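Local atomic coordinates of ATP-dependent DNA helicase uvsW (PDB entry 1RIF), a protein that couples ATP hydrolysis to 3'-5' translocation and duplex DNA unwinding, driving branch migration of Holliday junctions and reorganisation of stalled replication forks in phage T4. Residues Ile105-Lys110 with Phe177-Leu182; Gly210-Val215 with Lys240-Ile245. The protein carries 1 engineered substitution. One frame throughout, in Å; residues are numbered along the deposited sequence.

Contact 1. Residues Ile105-Lys110 with Phe177-Leu182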
ATOM      1  N   ILE A 105      16.955 -12.120  15.091  1.00 25.89           N
ATOM      2  CA  ILE A 105      17.173 -12.008  13.653  1.00 24.14           C
ATOM      3  C   ILE A 105      18.569 -12.473  13.276  1.00 24.02           C
ATOM      4  O   ILE A 105      19.536 -12.183  13.978  1.00 22.95           O
ATOM      5  CB  ILE A 105      16.961 -10.550  13.193  1.00 23.56           C
ATOM      6  CG1 ILE A 105      15.595 -10.063  13.674  1.00 24.14           C
ATOM      7  CG2 ILE A 105      17.020 -10.453  11.684  1.00 21.68           C
ATOM      8  CD1 ILE A 105      15.361  -8.586  13.446  1.00 27.40           C
ATOM      9  N   TYR A 106      18.672 -13.188  12.160  1.00 23.89           N
ATOM     10  CA  TYR A 106      19.958 -13.717  11.707  1.00 23.62           C
ATOM     11  C   TYR A 106      20.359 -13.343  10.292  1.00 23.76           C
ATOM     12  O   TYR A 106      19.590 -12.765   9.525  1.00 23.21           O
ATOM     13  CB  TYR A 106      19.975 -15.255  11.788  1.00 22.33           C
ATOM     14  CG  TYR A 106      19.857 -15.839  13.179  1.00 23.77           C
ATOM     15  CD1 TYR A 106      18.644 -15.798  13.875  1.00 24.09           C
ATOM     16  CD2 TYR A 106      20.951 -16.445  13.795  1.00 22.76           C
ATOM     17  CE1 TYR A 106      18.523 -16.353  15.154  1.00 24.88           C
ATOM     18  CE2 TYR A 106      20.841 -17.000  15.072  1.00 24.53           C
ATOM     19  CZ  TYR A 106      19.625 -16.951  15.743  1.00 25.18           C
ATOM     20  OH  TYR A 106      19.507 -17.507  16.994  1.00 27.43           O
ATOM     21  N   SER A 107      21.594 -13.715   9.973  1.00 24.27           N
ATOM     22  CA  SER A 107      22.212 -13.531   8.671  1.00 25.62           C
ATOM     23  C   SER A 107      23.083 -14.776   8.618  1.00 26.55           C
ATOM     24  O   SER A 107      24.212 -14.776   9.111  1.00 27.29           O
ATOM     25  CB  SER A 107      23.084 -12.280   8.652  1.00 26.57           C
ATOM     26  OG  SER A 107      23.444 -11.945   7.324  1.00 28.60           O
ATOM     27  N   GLY A 108      22.550 -15.839   8.029  1.00 27.14           N
ATOM     28  CA  GLY A 108      23.284 -17.085   7.997  1.00 28.42           C
ATOM     29  C   GLY A 108      23.194 -17.631   9.413  1.00 30.12           C
ATOM     30  O   GLY A 108      22.106 -17.942   9.900  1.00 30.48           O
ATOM     31  N   ASN A 109      24.329 -17.727  10.095  1.00 32.27           N
ATOM     32  CA  ASN A 109      24.340 -18.235  11.464  1.00 33.53           C
ATOM     33  C   ASN A 109      24.717 -17.134  12.435  1.00 31.97           C
ATOM     34  O   ASN A 109      24.787 -17.357  13.638  1.00 32.09           O
ATOM     35  CB  ASN A 109      25.323 -19.398  11.598  1.00 36.82           C
ATOM     36  CG  ASN A 109      24.928 -20.590  10.745  1.00 40.31           C
ATOM     37  OD1 ASN A 109      23.838 -21.154  10.914  1.00 39.95           O
ATOM     38  ND2 ASN A 109      25.808 -20.980   9.818  1.00 40.93           N
ATOM     39  N   LYS A 110      24.961 -15.944  11.902  1.00 30.55           N
ATOM     40  CA  LYS A 110      25.321 -14.802  12.727  1.00 30.19           C
ATOM     41  C   LYS A 110      24.092 -13.937  13.038  1.00 29.54           C
ATOM     42  O   LYS A 110      23.345 -13.558  12.134  1.00 26.45           O
ATOM     43  CB  LYS A 110      26.395 -13.969  12.019  1.00 30.68           C
ATOM     44  CG  LYS A 110      26.832 -12.717  12.788  1.00 34.67           C
ATOM     45  CD  LYS A 110      28.263 -12.275  12.424  1.00 36.35           C
ATOM     46  CE  LYS A 110      29.302 -13.330  12.861  1.00 39.30           C
ATOM     47  NZ  LYS A 110      30.726 -12.958  12.567  1.00 40.21           N
ATOM     48  N   PHE A 177      13.408 -13.620   4.029  1.00 18.63           N
ATOM     49  CA  PHE A 177      12.524 -13.782   5.190  1.00 17.46           C
ATOM     50  C   PHE A 177      12.895 -15.008   6.013  1.00 17.45           C
ATOM     51  O   PHE A 177      12.859 -14.974   7.244  1.00 18.72           O
ATOM     52  CB  PHE A 177      11.058 -13.902   4.731  1.00 19.09           C
ATOM     53  CG  PHE A 177      10.372 -12.571   4.480  1.00 21.09           C
ATOM     54  CD1 PHE A 177      11.073 -11.482   3.957  1.00 20.69           C
ATOM     55  CD2 PHE A 177       9.014 -12.412   4.765  1.00 19.69           C
ATOM     56  CE1 PHE A 177      10.431 -10.262   3.727  1.00 19.99           C
ATOM     57  CE2 PHE A 177       8.371 -11.191   4.536  1.00 18.25           C
ATOM     58  CZ  PHE A 177       9.080 -10.121   4.019  1.00 16.35           C
ATOM     59  N   VAL A 178      13.241 -16.095   5.333  1.00 17.19           N
ATOM     60  CA  VAL A 178      13.619 -17.326   6.019  1.00 17.13           C
ATOM     61  C   VAL A 178      15.043 -17.209   6.582  1.00 19.28           C
ATOM     62  O   VAL A 178      15.347 -17.774   7.635  1.00 19.62           O
ATOM     63  CB  VAL A 178      13.508 -18.558   5.063  1.00 16.87           C
ATOM     64  CG1 VAL A 178      13.914 -19.837   5.789  1.00 15.17           C
ATOM     65  CG2 VAL A 178      12.074 -18.696   4.552  1.00 14.17           C
ATOM     66  N   ASP A 179      15.919 -16.471   5.900  1.00 19.58           N
ATOM     67  CA  ASP A 179      17.285 -16.309   6.399  1.00 21.02           C
ATOM     68  C   ASP A 179      17.272 -15.542   7.721  1.00 20.74           C
ATOM     69  O   ASP A 179      18.044 -15.853   8.638  1.00 19.41           O
ATOM     70  CB  ASP A 179      18.164 -15.579   5.382  1.00 23.44           C
ATOM     71  CG  ASP A 179      19.629 -15.536   5.798  1.00 25.83           C
ATOM     72  OD1 ASP A 179      20.200 -16.609   6.077  1.00 26.50           O
ATOM     73  OD2 ASP A 179      20.216 -14.433   5.840  1.00 28.11           O
ATOM     74  N   TYR A 180      16.392 -14.548   7.815  1.00 18.54           N
ATOM     75  CA  TYR A 180      16.262 -13.743   9.035  1.00 19.85           C
ATOM     76  C   TYR A 180      15.762 -14.617  10.183  1.00 20.01           C
ATOM     77  O   TYR A 180      16.049 -14.364  11.365  1.00 17.38           O
ATOM     78  CB  TYR A 180      15.258 -12.609   8.814  1.00 18.38           C
ATOM     79  CG  TYR A 180      15.725 -11.544   7.862  1.00 18.42           C
ATOM     80  CD1 TYR A 180      14.871 -11.043   6.882  1.00 16.97           C
ATOM     81  CD2 TYR A 180      17.019 -11.020   7.949  1.00 19.27           C
ATOM     82  CE1 TYR A 180      15.288 -10.053   6.012  1.00 17.98           C
ATOM     83  CE2 TYR A 180      17.444 -10.024   7.081  1.00 18.90           C
ATOM     84  CZ  TYR A 180      16.571  -9.550   6.116  1.00 19.06           C
ATOM     85  OH  TYR A 180      16.977  -8.566   5.250  1.00 23.45           O
ATOM     86  N   ARG A 181      14.995 -15.635   9.795  1.00 19.73           N
ATOM     87  CA  ARG A 181      14.383 -16.602  10.693  1.00 18.71           C
ATOM     88  C   ARG A 181      13.117 -16.064  11.331  1.00 18.63           C
ATOM     89  O   ARG A 181      12.704 -16.524  12.396  1.00 18.76           O
ATOM     90  CB  ARG A 181      15.367 -17.060  11.765  1.00 20.35           C
ATOM     91  CG  ARG A 181      16.597 -17.725  11.186  1.00 20.90           C
ATOM     92  CD  ARG A 181      17.394 -18.439  12.250  1.00 21.94           C
ATOM     93  NE  ARG A 181      18.754 -18.700  11.798  1.00 22.55           N
ATOM     94  CZ  ARG A 181      19.635 -19.423  12.476  1.00 23.18           C
ATOM     95  NH1 ARG A 181      19.286 -19.959  13.636  1.00 24.60           N
ATOM     96  NH2 ARG A 181      20.861 -19.603  11.998  1.00 23.23           N
ATOM     97  N   LEU A 182      12.503 -15.086  10.670  1.00 17.11           N
ATOM     98  CA  LEU A 182      11.249 -14.515  11.150  1.00 16.67           C
ATOM     99  C   LEU A 182      10.091 -15.324  10.547  1.00 16.28           C
ATOM    100  O   LEU A 182       8.963 -15.279  11.038  1.00 14.90           O
ATOM    101  CB  LEU A 182      11.143 -13.039  10.742  1.00 15.35           C
ATOM    102  CG  LEU A 182      12.174 -12.100  11.379  1.00 13.59           C
ATOM    103  CD1 LEU A 182      12.104 -10.728  10.731  1.00 14.04           C
ATOM    104  CD2 LEU A 182      11.924 -12.007  12.876  1.00 12.68           C
TER
HETATM  105  O   HOH W   1      19.906 -12.128   6.940  1.00 29.00           O
HETATM  106  O   HOH W   2      19.492 -17.821   9.188  1.00 16.07           O
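Three direct hydrogen bonds and two waters tie the hairpin 105-110 to the end of helix 167-180. Tyr106 N donates to Tyr180 O over 3.0 Å. It meets this carbonyl from above its plane, 28° out, and not along a lone pair. The same oxygen takes a CA-H...O contact from Ile105. Tyr106 O is served by water 1, which bridges to Asp179 OD2, and by a CA-H...O contact from Tyr180. Asp179 has CG anti to the backbone N (chi1 -173°), so its carboxylate reaches the turn. There the syn lone pair of OD1 accepts from Gly108 N at 3.2 Å, while the bond from that nitrogen to OD2 is weak.

The hairpin is a two-residue beta hairpin. A type II' turn runs from Ser107 to Lys110, and Gly108 holds its positive-phi corner. It packs where helix 167-180 ends in the ATP-binding domain. Arg181, the first residue after the helix, has positive phi, and its side chain points toward the hairpin.

From CG to NE the arginine chain is extended. Its guanidinium lies flat on one face of the Tyr106 ring, planes 6° apart and centres 3.6 Å apart, in a cation-pi stack. NH2 donates to Gly108 O over 3.0 Å, on a lone pair of that carbonyl. NE donates to water 2, which also bonds to Gly108 O and Asp179 O. The direct bond, the water-mediated one and the stack together hold the guanidinium in its plane.

On the buried side, Ile105 CG2 lies 3.8 Å from Tyr180 CD2. Ile105 CG1 also touches Leu182 CD2. The Tyr180 hydroxyl is hydrogen-bonded to OG of Ser142, which belongs to the predicted ATP-binding P-loop.

Contact 2. Residues Gly210-Val215 with Lys240-Ile245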
ATOM      1  N   GLY A 210       4.486 -12.006  -4.977  1.00 17.26           N
ATOM      2  CA  GLY A 210       4.405 -12.040  -6.423  1.00 16.71           C
ATOM      3  C   GLY A 210       4.740 -10.718  -7.089  1.00 16.07           C
ATOM      4  O   GLY A 210       5.128  -9.748  -6.440  1.00 14.25           O
ATOM      5  N   THR A 211       4.593 -10.690  -8.405  1.00 15.01           N
ATOM      6  CA  THR A 211       4.880  -9.498  -9.180  1.00 14.81           C
ATOM      7  C   THR A 211       3.551  -8.896  -9.597  1.00 14.38           C
ATOM      8  O   THR A 211       2.512  -9.540  -9.467  1.00 16.47           O
ATOM      9  CB  THR A 211       5.680  -9.850 -10.446  1.00 15.37           C
ATOM     10  OG1 THR A 211       4.903 -10.724 -11.264  1.00 16.51           O
ATOM     11  CG2 THR A 211       6.979 -10.551 -10.085  1.00 15.68           C
ATOM     12  N   TRP A 212       3.582  -7.665 -10.095  1.00 14.62           N
ATOM     13  CA  TRP A 212       2.372  -6.985 -10.547  1.00 16.01           C
ATOM     14  C   TRP A 212       1.638  -7.719 -11.659  1.00 17.94           C
ATOM     15  O   TRP A 212       0.408  -7.797 -11.656  1.00 17.72           O
ATOM     16  CB  TRP A 212       2.701  -5.570 -11.041  1.00 13.73           C
ATOM     17  CG  TRP A 212       2.717  -4.547  -9.946  1.00 15.92           C
ATOM     18  CD1 TRP A 212       3.807  -3.917  -9.418  1.00 11.31           C
ATOM     19  CD2 TRP A 212       1.576  -4.039  -9.241  1.00 15.16           C
ATOM     20  NE1 TRP A 212       3.414  -3.044  -8.429  1.00 14.73           N
ATOM     21  CE2 TRP A 212       2.049  -3.100  -8.302  1.00 14.71           C
ATOM     22  CE3 TRP A 212       0.195  -4.289  -9.318  1.00 15.18           C
ATOM     23  CZ2 TRP A 212       1.189  -2.402  -7.440  1.00 16.21           C
ATOM     24  CZ3 TRP A 212      -0.661  -3.597  -8.465  1.00 15.64           C
ATOM     25  CH2 TRP A 212      -0.158  -2.662  -7.537  1.00 15.76           C
ATOM     26  N   GLN A 213       2.388  -8.256 -12.616  1.00 22.41           N
ATOM     27  CA  GLN A 213       1.758  -8.935 -13.742  1.00 24.04           C
ATOM     28  C   GLN A 213       0.962 -10.169 -13.337  1.00 24.16           C
ATOM     29  O   GLN A 213      -0.035 -10.498 -13.971  1.00 24.61           O
ATOM     30  CB  GLN A 213       2.793  -9.286 -14.817  1.00 27.17           C
ATOM     31  CG  GLN A 213       3.616 -10.527 -14.571  1.00 32.50           C
ATOM     32  CD  GLN A 213       4.301 -10.995 -15.841  1.00 34.67           C
ATOM     33  OE1 GLN A 213       3.651 -11.154 -16.868  1.00 36.02           O
ATOM     34  NE2 GLN A 213       5.611 -11.216 -15.778  1.00 36.30           N
ATOM     35  N   THR A 214       1.398 -10.851 -12.285  1.00 23.48           N
ATOM     36  CA  THR A 214       0.678 -12.025 -11.809  1.00 22.68           C
ATOM     37  C   THR A 214      -0.521 -11.553 -11.009  1.00 22.16           C
ATOM     38  O   THR A 214      -1.653 -11.950 -11.264  1.00 22.22           O
ATOM     39  CB  THR A 214       1.554 -12.888 -10.892  1.00 22.04           C
ATOM     40  OG1 THR A 214       2.571 -13.526 -11.671  1.00 22.84           O
ATOM     41  CG2 THR A 214       0.709 -13.944 -10.185  1.00 22.99           C
ATOM     42  N   VAL A 215      -0.242 -10.691 -10.038  1.00 22.36           N
ATOM     43  CA  VAL A 215      -1.241 -10.137  -9.142  1.00 21.17           C
ATOM     44  C   VAL A 215      -2.450  -9.503  -9.833  1.00 21.24           C
ATOM     45  O   VAL A 215      -3.590  -9.726  -9.423  1.00 20.70           O
ATOM     46  CB  VAL A 215      -0.566  -9.112  -8.195  1.00 20.81           C
ATOM     47  CG1 VAL A 215      -1.600  -8.253  -7.505  1.00 21.41           C
ATOM     48  CG2 VAL A 215       0.277  -9.854  -7.173  1.00 20.45           C
ATOM     49  N   LYS A 240      -2.472   1.777 -14.032  1.00 18.79           N
ATOM     50  CA  LYS A 240      -3.399   0.755 -14.484  1.00 19.70           C
ATOM     51  C   LYS A 240      -3.432  -0.390 -13.476  1.00 19.85           C
ATOM     52  O   LYS A 240      -4.503  -0.883 -13.114  1.00 19.99           O
ATOM     53  CB  LYS A 240      -2.981   0.245 -15.861  1.00 21.39           C
ATOM     54  CG  LYS A 240      -3.965  -0.739 -16.476  1.00 26.61           C
ATOM     55  CD  LYS A 240      -3.585  -1.092 -17.909  1.00 31.43           C
ATOM     56  CE  LYS A 240      -3.860   0.083 -18.864  1.00 37.14           C
ATOM     57  NZ  LYS A 240      -3.134   1.365 -18.533  1.00 38.49           N
ATOM     58  N   SER A 241      -2.252  -0.807 -13.022  1.00 19.71           N
ATOM     59  CA  SER A 241      -2.146  -1.880 -12.040  1.00 20.62           C
ATOM     60  C   SER A 241      -2.841  -1.459 -10.748  1.00 21.62           C
ATOM     61  O   SER A 241      -3.704  -2.167 -10.231  1.00 22.37           O
ATOM     62  CB  SER A 241      -0.673  -2.195 -11.751  1.00 19.92           C
ATOM     63  OG  SER A 241      -0.075  -2.887 -12.830  1.00 20.45           O
ATOM     64  N   ILE A 242      -2.455  -0.296 -10.236  1.00 22.39           N
ATOM     65  CA  ILE A 242      -3.025   0.235  -9.005  1.00 22.01           C
ATOM     66  C   ILE A 242      -4.538   0.302  -9.073  1.00 23.08           C
ATOM     67  O   ILE A 242      -5.227  -0.289  -8.242  1.00 22.74           O
ATOM     68  CB  ILE A 242      -2.477   1.653  -8.707  1.00 22.05           C
ATOM     69  CG1 ILE A 242      -0.968   1.573  -8.427  1.00 21.51           C
ATOM     70  CG2 ILE A 242      -3.237   2.274  -7.540  1.00 20.68           C
ATOM     71  CD1 ILE A 242      -0.285   2.921  -8.284  1.00 20.69           C
ATOM     72  N   SER A 243      -5.065   1.013 -10.064  1.00 23.24           N
ATOM     73  CA  SER A 243      -6.508   1.132 -10.171  1.00 24.76           C
ATOM     74  C   SER A 243      -7.163  -0.219 -10.418  1.00 25.39           C
ATOM     75  O   SER A 243      -8.357  -0.392 -10.174  1.00 27.30           O
ATOM     76  CB  SER A 243      -6.893   2.141 -11.269  1.00 25.63           C
ATOM     77  OG  SER A 243      -6.289   1.839 -12.508  1.00 28.40           O
ATOM     78  N   SER A 244      -6.371  -1.188 -10.866  1.00 25.01           N
ATOM     79  CA  SER A 244      -6.877  -2.528 -11.145  1.00 23.92           C
ATOM     80  C   SER A 244      -7.139  -3.393  -9.899  1.00 23.56           C
ATOM     81  O   SER A 244      -8.080  -4.184  -9.890  1.00 23.13           O
ATOM     82  CB  SER A 244      -5.909  -3.256 -12.082  1.00 23.80           C
ATOM     83  OG  SER A 244      -6.451  -4.483 -12.513  1.00 25.49           O
ATOM     84  N   ILE A 245      -6.329  -3.240  -8.852  1.00 21.88           N
ATOM     85  CA  ILE A 245      -6.500  -4.048  -7.639  1.00 21.72           C
ATOM     86  C   ILE A 245      -6.857  -3.285  -6.366  1.00 21.86           C
ATOM     87  O   ILE A 245      -7.156  -3.907  -5.346  1.00 22.62           O
ATOM     88  CB  ILE A 245      -5.216  -4.856  -7.287  1.00 21.16           C
ATOM     89  CG1 ILE A 245      -4.103  -3.899  -6.849  1.00 20.81           C
ATOM     90  CG2 ILE A 245      -4.762  -5.685  -8.481  1.00 23.38           C
ATOM     91  CD1 ILE A 245      -2.929  -4.581  -6.146  1.00 19.48           C
TER
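Two short helices of the ATP-binding domain meet here. Helix 212-215 comes just after strand 207-210, and helix 239-245 just after the predicted DEAH-box motif (Asp232 to His235, here with Cys234). Ser241 comes first, with its CB over one face of the Trp212 indole, toward the rim of the ring. CB makes the ring contact, 3.3 Å from Trp212 CE3. The Ser241 hydroxyl stands anti to the carbonyl carbon (chi1 -73°) and is hydrogen-bonded to a flanking residue.

One residue on, Ile242 makes a looser contact, CG1 to Trp212 CH2 at 4.4 Å. Its side chain also packs on Tyr272 and Met275 of helix 269-276.

Ile245 closes the segment. Its CG1 sits between the backbone N and the carbonyl carbon (chi1 68°), a crowded position. CD1 touches the six-membered part of the indole, 3.4 Å from Trp212 CZ3. The two side chains cross at about a right angle. CD1 also meets Val215 CG1 at 4.1 Å, and Phe223 packs against both Val215 and Ile245.

Between these segments the contact consists of carbon packing without direct hydrogen bonds. The fit rests on the indole face meeting Ser241 CB and on the ends of Ile245 and Val215. This is shape complementarity without polar direction.

Along the chain, both segments of contact 1 come before those of contact 2. Their centres are 30 Å apart and their nearest atoms about 10 Å, so they do not touch. Both belong to the P-loop NTPase part of this N-terminal fragment of the helicase, built on a parallel seven-stranded sheet. Contact 1 lies far from the centre of the chain. Contact 2 is more central and buried. Its helices follow strands 207-210 and 226-232, the second of which runs into the predicted DEAH-box motif at Asp232. The two contacts thus join different connections of one nucleotide-binding domain, one near the predicted ATP-binding segment and one after the predicted DEAH-box motif.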